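Local coordinates for protein sensor histidine kinase CusS (Escherichia coli, PDB 5KU5) that senses copper and silver ions in the periplasm and, as a membrane-bound histidine kinase, activates its response regulator CusR by phosphorylation, at residues Arg23-Pro28 with Pro126-Tyr131; Arg34-Leu39 with Ile51-Ser56; Asp80-Gly85 with Asn110-Asn115. All coordinates share one frame; numbering follows the deposited sequence.

Contact 1. Residues Arg23-Pro28 with Pro126-Tyr131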
# COMPACT_ATOMS: atom_id res chain seq x y z
N ARG A 23 -3.21 -12.21 10.08
CA ARG A 23 -3.48 -11.80 11.47
C ARG A 23 -4.96 -11.55 11.71
O ARG A 23 -5.52 -12.01 12.71
CB ARG A 23 -2.71 -10.52 11.82
CG ARG A 23 -1.21 -10.69 11.95
CD ARG A 23 -0.49 -9.35 11.80
NE ARG A 23 0.84 -9.36 12.41
CZ ARG A 23 1.23 -8.66 13.49
NH1 ARG A 23 0.41 -7.84 14.14
NH2 ARG A 23 2.49 -8.79 13.92
N VAL A 24 -5.60 -10.82 10.79
CA VAL A 24 -7.03 -10.52 10.87
C VAL A 24 -7.85 -11.82 10.99
O VAL A 24 -8.70 -11.93 11.86
CB VAL A 24 -7.50 -9.69 9.64
CG1 VAL A 24 -9.03 -9.66 9.51
CG2 VAL A 24 -6.96 -8.27 9.71
N LEU A 25 -7.55 -12.79 10.13
CA LEU A 25 -8.37 -14.01 10.03
C LEU A 25 -8.11 -15.10 11.08
O LEU A 25 -8.87 -16.07 11.14
CB LEU A 25 -8.29 -14.58 8.60
CG LEU A 25 -9.07 -13.73 7.58
CD1 LEU A 25 -8.65 -14.03 6.15
CD2 LEU A 25 -10.57 -13.92 7.74
N ASN A 26 -7.07 -14.96 11.91
CA ASN A 26 -6.91 -15.83 13.09
C ASN A 26 -6.67 -15.05 14.39
O ASN A 26 -6.03 -15.56 15.32
CB ASN A 26 -5.82 -16.90 12.83
CG ASN A 26 -4.40 -16.34 12.85
OD1 ASN A 26 -4.18 -15.13 12.96
ND2 ASN A 26 -3.42 -17.24 12.75
N HIS A 27 -7.21 -13.84 14.48
CA HIS A 27 -7.01 -12.98 15.64
C HIS A 27 -7.62 -13.65 16.89
O HIS A 27 -8.80 -14.00 16.88
CB HIS A 27 -7.65 -11.60 15.41
CG HIS A 27 -7.20 -10.57 16.39
ND1 HIS A 27 -7.74 -10.45 17.65
CD2 HIS A 27 -6.24 -9.61 16.30
CE1 HIS A 27 -7.15 -9.46 18.30
NE2 HIS A 27 -6.24 -8.93 17.50
N PRO A 28 -6.81 -13.82 17.96
CA PRO A 28 -7.20 -14.68 19.10
C PRO A 28 -8.41 -14.22 19.92
O PRO A 28 -9.16 -15.06 20.42
CB PRO A 28 -5.93 -14.68 19.97
CG PRO A 28 -5.26 -13.40 19.66
CD PRO A 28 -5.51 -13.16 18.20
N PRO A 126 -5.70 -25.34 8.58
CA PRO A 126 -6.45 -24.07 8.56
C PRO A 126 -7.77 -24.17 7.77
O PRO A 126 -7.81 -24.83 6.73
CB PRO A 126 -5.49 -23.09 7.88
CG PRO A 126 -4.14 -23.67 8.13
CD PRO A 126 -4.33 -25.15 8.05
N ILE A 127 -8.82 -23.54 8.29
CA ILE A 127 -10.16 -23.63 7.69
C ILE A 127 -10.33 -22.88 6.37
O ILE A 127 -11.25 -23.20 5.61
CB ILE A 127 -11.29 -23.20 8.67
CG1 ILE A 127 -11.14 -21.73 9.12
CG2 ILE A 127 -11.33 -24.13 9.88
CD1 ILE A 127 -12.28 -21.24 9.99
N TYR A 128 -9.48 -21.89 6.09
CA TYR A 128 -9.60 -21.08 4.87
C TYR A 128 -8.39 -21.20 3.93
O TYR A 128 -7.30 -21.56 4.36
CB TYR A 128 -9.76 -19.60 5.20
CG TYR A 128 -10.92 -19.23 6.09
CD1 TYR A 128 -12.23 -19.64 5.79
CD2 TYR A 128 -10.73 -18.42 7.22
CE1 TYR A 128 -13.30 -19.27 6.60
CE2 TYR A 128 -11.79 -18.05 8.03
CZ TYR A 128 -13.07 -18.48 7.72
OH TYR A 128 -14.12 -18.10 8.54
N THR A 129 -8.63 -20.88 2.66
CA THR A 129 -7.57 -20.57 1.71
C THR A 129 -7.84 -19.15 1.22
O THR A 129 -8.88 -18.89 0.62
CB THR A 129 -7.54 -21.54 0.52
OG1 THR A 129 -7.37 -22.88 1.01
CG2 THR A 129 -6.39 -21.22 -0.43
N LEU A 130 -6.90 -18.25 1.50
CA LEU A 130 -6.99 -16.85 1.09
C LEU A 130 -6.31 -16.66 -0.26
O LEU A 130 -5.15 -17.05 -0.41
CB LEU A 130 -6.33 -15.95 2.14
CG LEU A 130 -6.25 -14.45 1.85
CD1 LEU A 130 -7.63 -13.83 1.67
CD2 LEU A 130 -5.49 -13.75 2.97
N TYR A 131 -7.02 -16.07 -1.21
CA TYR A 131 -6.47 -15.69 -2.52
C TYR A 131 -6.36 -14.17 -2.56
O TYR A 131 -7.31 -13.47 -2.21
CB TYR A 131 -7.40 -16.17 -3.64
CG TYR A 131 -7.49 -17.67 -3.76
CD1 TYR A 131 -8.29 -18.41 -2.90
CD2 TYR A 131 -6.78 -18.36 -4.75
CE1 TYR A 131 -8.39 -19.79 -3.01
CE2 TYR A 131 -6.87 -19.74 -4.87
CZ TYR A 131 -7.67 -20.45 -3.99
OH TYR A 131 -7.77 -21.82 -4.10
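Leu25 meets Tyr128 and Leu130 through its two methyl branches. All three contacting side chains are buried. They join Leu25 of the long N-terminal helix 2-25 to one face of the antiparallel sheet in this PDC-type periplasmic sensor domain.

The interaction is wholly apolar. CD2 of Leu25 approaches CE2 of the Tyr128 ring at 4.3 Å. It comes at a slant to the ring. The other branch, CD1 of Leu25, reaches CD2 of Leu130 at 4.5 Å. The leucine fork thus divides between two residues of one strand. CG of Leu25 stands opposite its carbonyl carbon (chi1 -73°), and from there one methyl goes to the tyrosine and the other to the second leucine. Tyr128 and Leu130 are two positions apart, so both point to the same side of the strand, toward the helix.

The Tyr128 ring also has an apolar neighbour within its own segment. CG1 of Ile127 lies 3.7 Å above the ring plane, over its centre. The chain turns a corner at Ile127.

The backbones stay well apart, with CA of Leu25 and CA of Tyr128 8.8 Å from each other. Only side chains bridge the gap. Leu53 of the neighbouring strand touches all three residues, and Val118 of strand 111-122 touches Leu25. Gln32 of helix 32-44 reaches Tyr128.

No hydrogen bond crosses between the two segments. Leu25 is therefore held to the strand here by van der Waals contact and the burial of hydrocarbon, without the directional demands of a polar link.

Contact 2. Residues Arg34-Leu39 with Ile51-Ser56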
# COMPACT_ATOMS: atom_id res chain seq x y z
N ARG A 34 -16.78 -11.84 13.73
CA ARG A 34 -16.05 -10.58 13.95
C ARG A 34 -14.79 -10.47 13.07
O ARG A 34 -14.49 -9.39 12.55
CB ARG A 34 -15.69 -10.42 15.44
CG ARG A 34 -14.76 -9.26 15.79
CD ARG A 34 -15.27 -7.91 15.31
NE ARG A 34 -14.30 -6.85 15.61
CZ ARG A 34 -14.35 -5.99 16.63
NH1 ARG A 34 -15.34 -6.01 17.53
NH2 ARG A 34 -13.39 -5.08 16.76
N ARG A 35 -14.06 -11.57 12.92
CA ARG A 35 -12.89 -11.62 12.05
C ARG A 35 -13.23 -11.34 10.58
O ARG A 35 -12.55 -10.56 9.93
CB ARG A 35 -12.19 -12.98 12.13
CG ARG A 35 -11.45 -13.23 13.43
CD ARG A 35 -11.13 -14.71 13.57
NE ARG A 35 -10.55 -15.06 14.86
CZ ARG A 35 -10.46 -16.30 15.35
NH1 ARG A 35 -10.90 -17.36 14.67
NH2 ARG A 35 -9.91 -16.48 16.55
N LEU A 36 -14.28 -11.99 10.09
CA LEU A 36 -14.77 -11.76 8.71
C LEU A 36 -15.29 -10.34 8.49
O LEU A 36 -15.12 -9.77 7.41
CB LEU A 36 -15.87 -12.77 8.35
CG LEU A 36 -15.41 -14.21 8.10
CD1 LEU A 36 -16.62 -15.14 8.06
CD2 LEU A 36 -14.61 -14.32 6.81
N MET A 37 -15.93 -9.78 9.52
CA MET A 37 -16.38 -8.38 9.49
C MET A 37 -15.18 -7.44 9.38
O MET A 37 -15.20 -6.49 8.60
CB MET A 37 -17.20 -8.06 10.74
CG MET A 37 -17.95 -6.74 10.69
SD MET A 37 -19.09 -6.55 12.07
CE MET A 37 -20.25 -7.88 11.76
N THR A 38 -14.14 -7.72 10.17
CA THR A 38 -12.88 -6.98 10.11
C THR A 38 -12.22 -7.08 8.72
O THR A 38 -11.77 -6.07 8.18
CB THR A 38 -11.88 -7.47 11.18
OG1 THR A 38 -12.52 -7.49 12.46
CG2 THR A 38 -10.64 -6.58 11.24
N LEU A 39 -12.18 -8.29 8.17
CA LEU A 39 -11.67 -8.52 6.81
C LEU A 39 -12.38 -7.65 5.78
O LEU A 39 -11.73 -6.96 4.99
CB LEU A 39 -11.83 -10.00 6.42
CG LEU A 39 -11.44 -10.41 4.99
CD1 LEU A 39 -9.92 -10.35 4.84
CD2 LEU A 39 -11.96 -11.79 4.63
N ILE A 51 -9.46 -9.76 -3.24
CA ILE A 51 -9.23 -11.00 -2.50
C ILE A 51 -10.44 -11.92 -2.59
O ILE A 51 -11.56 -11.48 -2.86
CB ILE A 51 -8.82 -10.74 -1.02
CG1 ILE A 51 -10.02 -10.34 -0.15
CG2 ILE A 51 -7.72 -9.69 -0.93
CD1 ILE A 51 -10.59 -11.47 0.68
N SER A 52 -10.19 -13.21 -2.38
CA SER A 52 -11.24 -14.21 -2.26
C SER A 52 -10.86 -15.22 -1.18
O SER A 52 -9.72 -15.70 -1.15
CB SER A 52 -11.44 -14.94 -3.59
OG SER A 52 -12.50 -15.87 -3.48
N LEU A 53 -11.81 -15.52 -0.30
CA LEU A 53 -11.61 -16.45 0.79
C LEU A 53 -12.46 -17.69 0.53
O LEU A 53 -13.68 -17.60 0.43
CB LEU A 53 -12.00 -15.79 2.12
CG LEU A 53 -11.54 -16.50 3.40
CD1 LEU A 53 -10.02 -16.44 3.54
CD2 LEU A 53 -12.22 -15.88 4.61
N ALA A 54 -11.79 -18.84 0.41
CA ALA A 54 -12.45 -20.12 0.19
C ALA A 54 -12.49 -20.90 1.49
O ALA A 54 -11.59 -20.78 2.32
CB ALA A 54 -11.70 -20.92 -0.87
N ASP A 55 -13.54 -21.71 1.67
CA ASP A 55 -13.70 -22.55 2.86
C ASP A 55 -12.98 -23.89 2.69
O ASP A 55 -12.33 -24.13 1.68
CB ASP A 55 -15.20 -22.72 3.22
CG ASP A 55 -15.99 -23.58 2.23
OD1 ASP A 55 -15.43 -24.09 1.24
OD2 ASP A 55 -17.20 -23.74 2.46
N SER A 56 -13.11 -24.76 3.70
CA SER A 56 -12.53 -26.11 3.69
C SER A 56 -12.84 -26.94 2.42
O SER A 56 -11.98 -27.68 1.95
CB SER A 56 -13.01 -26.88 4.93
OG SER A 56 -12.64 -28.25 4.88
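Leu36 and Leu39 of helix 32-44 pack on Ile51 and Leu53 of strand 49-54. This is a helix-on-sheet contact within the PDC-type sensor domain. The short helix and strand segments run nearly antiparallel, at 163°, and their axes approach to 12.0 Å. That spacing is filled by side chains from both sides.

The contact across the segments is apolar. CD2 of Leu53 is shared by two leucines that are three residues, almost one helical turn, apart. CD2 of Leu36 touches it at 3.6 Å, the closest approach of the contact. CD2 of Leu39 lies 4.1 Å from the same Leu53 methyl. In both pairs the side chains meet at a slant. Leu39 and Ile51 instead reach toward each other tip to tip, with CD2 of Leu39 4.2 Å from CD1 of Ile51. Leu36 starts out pointing along the interface, and only its end swings in. In Leu39, CG stands opposite the backbone N (chi1 176°), which carries the fork out toward the strand. Ile51 and Leu53 alternate with Ser52, whose side chain points away from the helix.

Two polar bonds lie inside the helix segment. Arg34 O accepts both Thr38 N at 2.9 Å and Thr38 OG1 at 2.7 Å, from opposite faces of the carbonyl plane. The hydroxyl is thereby tied back to its own helix.

Other elements close round the leucines. Tyr62 and Leu21 touch Leu39, while Leu25 touches both Leu39 and Leu53. Tyr128 touches Leu36 and Leu53.

With no hydrogen bond between the segments, the helix is fitted to the strand by the shapes of branched methyl groups, and its cohesion comes from burying them.

Contact 3. Residues Asp80-Gly85 with Asn110-Asn115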
# COMPACT_ATOMS: atom_id res chain seq x y z
N ASP A 80 3.78 -17.02 -13.41
CA ASP A 80 4.47 -15.76 -13.63
C ASP A 80 5.96 -16.01 -13.86
O ASP A 80 6.71 -16.25 -12.91
CB ASP A 80 4.25 -14.84 -12.42
CG ASP A 80 4.94 -13.49 -12.55
OD1 ASP A 80 5.50 -13.17 -13.62
OD2 ASP A 80 4.92 -12.75 -11.56
N LYS A 81 6.40 -15.94 -15.12
CA LYS A 81 7.81 -16.20 -15.49
C LYS A 81 8.81 -15.23 -14.84
O LYS A 81 9.96 -15.60 -14.62
CB LYS A 81 7.99 -16.21 -17.01
CG LYS A 81 7.90 -14.85 -17.70
CD LYS A 81 8.02 -14.99 -19.21
CE LYS A 81 7.78 -13.66 -19.92
NZ LYS A 81 8.70 -12.58 -19.47
N ASP A 82 8.37 -14.01 -14.53
CA ASP A 82 9.22 -13.01 -13.88
C ASP A 82 9.31 -13.17 -12.36
O ASP A 82 10.15 -12.54 -11.73
CB ASP A 82 8.74 -11.59 -14.21
CG ASP A 82 8.75 -11.32 -15.70
OD1 ASP A 82 9.68 -11.77 -16.40
OD2 ASP A 82 7.82 -10.64 -16.18
N ALA A 83 8.43 -13.99 -11.78
CA ALA A 83 8.51 -14.36 -10.37
C ALA A 83 9.39 -15.60 -10.24
O ALA A 83 8.93 -16.72 -10.48
CB ALA A 83 7.12 -14.62 -9.80
N GLN A 84 10.65 -15.39 -9.88
CA GLN A 84 11.65 -16.46 -9.85
C GLN A 84 11.68 -17.14 -8.48
O GLN A 84 12.62 -16.97 -7.70
CB GLN A 84 13.02 -15.89 -10.23
CG GLN A 84 13.09 -15.45 -11.68
CD GLN A 84 14.17 -14.43 -11.96
OE1 GLN A 84 14.97 -14.07 -11.09
NE2 GLN A 84 14.20 -13.94 -13.20
N GLY A 85 10.63 -17.93 -8.22
CA GLY A 85 10.48 -18.66 -6.97
C GLY A 85 9.05 -18.61 -6.46
O GLY A 85 8.39 -17.57 -6.54
N ASN A 110 -5.74 -6.65 -14.81
CA ASN A 110 -4.59 -7.57 -14.85
C ASN A 110 -3.96 -7.69 -13.47
O ASN A 110 -3.74 -6.68 -12.81
CB ASN A 110 -3.55 -7.11 -15.86
CG ASN A 110 -4.07 -7.11 -17.27
OD1 ASN A 110 -4.18 -8.16 -17.91
ND2 ASN A 110 -4.41 -5.93 -17.77
N TRP A 111 -3.64 -8.92 -13.06
CA TRP A 111 -3.31 -9.20 -11.66
C TRP A 111 -2.15 -10.18 -11.49
O TRP A 111 -1.97 -11.10 -12.29
CB TRP A 111 -4.55 -9.76 -10.93
CG TRP A 111 -5.80 -9.01 -11.22
CD1 TRP A 111 -6.67 -9.23 -12.25
CD2 TRP A 111 -6.31 -7.88 -10.51
NE1 TRP A 111 -7.70 -8.32 -12.21
CE2 TRP A 111 -7.50 -7.48 -11.15
CE3 TRP A 111 -5.88 -7.17 -9.37
CZ2 TRP A 111 -8.27 -6.39 -10.71
CZ3 TRP A 111 -6.65 -6.09 -8.93
CH2 TRP A 111 -7.83 -5.72 -9.60
N ARG A 112 -1.37 -9.95 -10.43
CA ARG A 112 -0.46 -10.96 -9.88
C ARG A 112 -1.18 -11.57 -8.70
O ARG A 112 -1.59 -10.84 -7.79
CB ARG A 112 0.88 -10.35 -9.44
CG ARG A 112 1.97 -10.53 -10.48
CD ARG A 112 3.35 -10.10 -9.98
NE ARG A 112 4.31 -10.29 -11.07
CZ ARG A 112 4.60 -9.41 -12.03
NH1 ARG A 112 4.06 -8.19 -12.05
NH2 ARG A 112 5.47 -9.75 -12.97
N MET A 113 -1.31 -12.90 -8.71
CA MET A 113 -2.08 -13.62 -7.70
C MET A 113 -1.22 -14.62 -6.93
O MET A 113 -0.37 -15.30 -7.52
CB MET A 113 -3.26 -14.36 -8.35
CG MET A 113 -4.20 -15.06 -7.37
SD MET A 113 -3.72 -16.76 -6.97
CE MET A 113 -4.10 -17.58 -8.51
N ILE A 114 -1.45 -14.70 -5.62
CA ILE A 114 -0.90 -15.74 -4.77
C ILE A 114 -2.03 -16.27 -3.89
O ILE A 114 -3.10 -15.64 -3.80
CB ILE A 114 0.26 -15.25 -3.87
CG1 ILE A 114 -0.17 -14.06 -2.99
CG2 ILE A 114 1.46 -14.87 -4.72
CD1 ILE A 114 0.73 -13.85 -1.79
N ASN A 115 -1.81 -17.41 -3.26
CA ASN A 115 -2.74 -17.95 -2.28
C ASN A 115 -2.01 -18.64 -1.13
O ASN A 115 -0.88 -19.10 -1.30
CB ASN A 115 -3.72 -18.92 -2.94
CG ASN A 115 -3.03 -20.10 -3.60
OD1 ASN A 115 -2.82 -21.13 -2.97
ND2 ASN A 115 -2.64 -19.94 -4.86
O HOH W 1 6.89 -8.28 -14.64
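Arg112 and Asp80 form a buried salt bridge between strand 111-122 and an Asx turn that opens the loop after strand 78-79. The main bond runs from NE of Arg112 to OD2 of Asp80, at 2.6 Å and an N-H...O angle of 151°. OD2 takes it on its syn side, somewhat out of the carboxylate plane. NH2 of Arg112 adds weak bonds to both oxygens, 3.4 Å to OD2 of Asp80 and 3.5 Å to OD1. The carboxylate and guanidinium planes are 47° apart, so this is not a flat, evenly paired bridge.

Asp80 is itself positioned by its turn. The backbone N of Asp82 donates to OD1 of Asp80 at 3.1 Å, from above the carboxylate plane. Asp80 to Ala83 also form a type I beta turn, closed by a bond from Ala83 N to Asp80 O. CG of Asp80 lies opposite its backbone N (chi1 180°), which presents the carboxylate to the arginine.

The other end of the guanidinium has a second partner. NH1 of Arg112 makes a salt bridge with Asp10 of helix 2-25. Two acidic residues therefore flank the arginine, which would be expected to favour its positive charge. The two bridges together join loop, strand and helix.

OD2 of Asp82 is beyond salt-bridge range of the arginine. A water spans the gap, donating to OD2 of Asp82 at 3.0 Å and accepting from NH2 of Arg112 at 2.6 Å.

Packing is slight. Leu90 touches both Asp80 and Arg112. At the guanidinium edge, CB of Asp82 lies 4.0 Å from NH2 of Arg112.

In the fold
All three contacts use the same antiparallel sheet. Contacts 1 and 2 lie side by side, with centres about 7 Å apart. Their strands are neighbours, joined by a probable hydrogen bond from Tyr131 N to Ser52 O. Their helices follow each other in the chain, and His27 O probably bonds Arg35 NH2. Contact 3 lies about 21 Å from contact 1 and 22 Å from contact 2, centre to centre. It reaches contact 1 through Asn115 and Met113, which touch Tyr131. The side chain of Arg112 is about 8 Å from a bound silver ion; that of Ile51 is about 11 Å from one. The silver ligands Ser47, Met96, Met98 and His108 lie outside all three contacts.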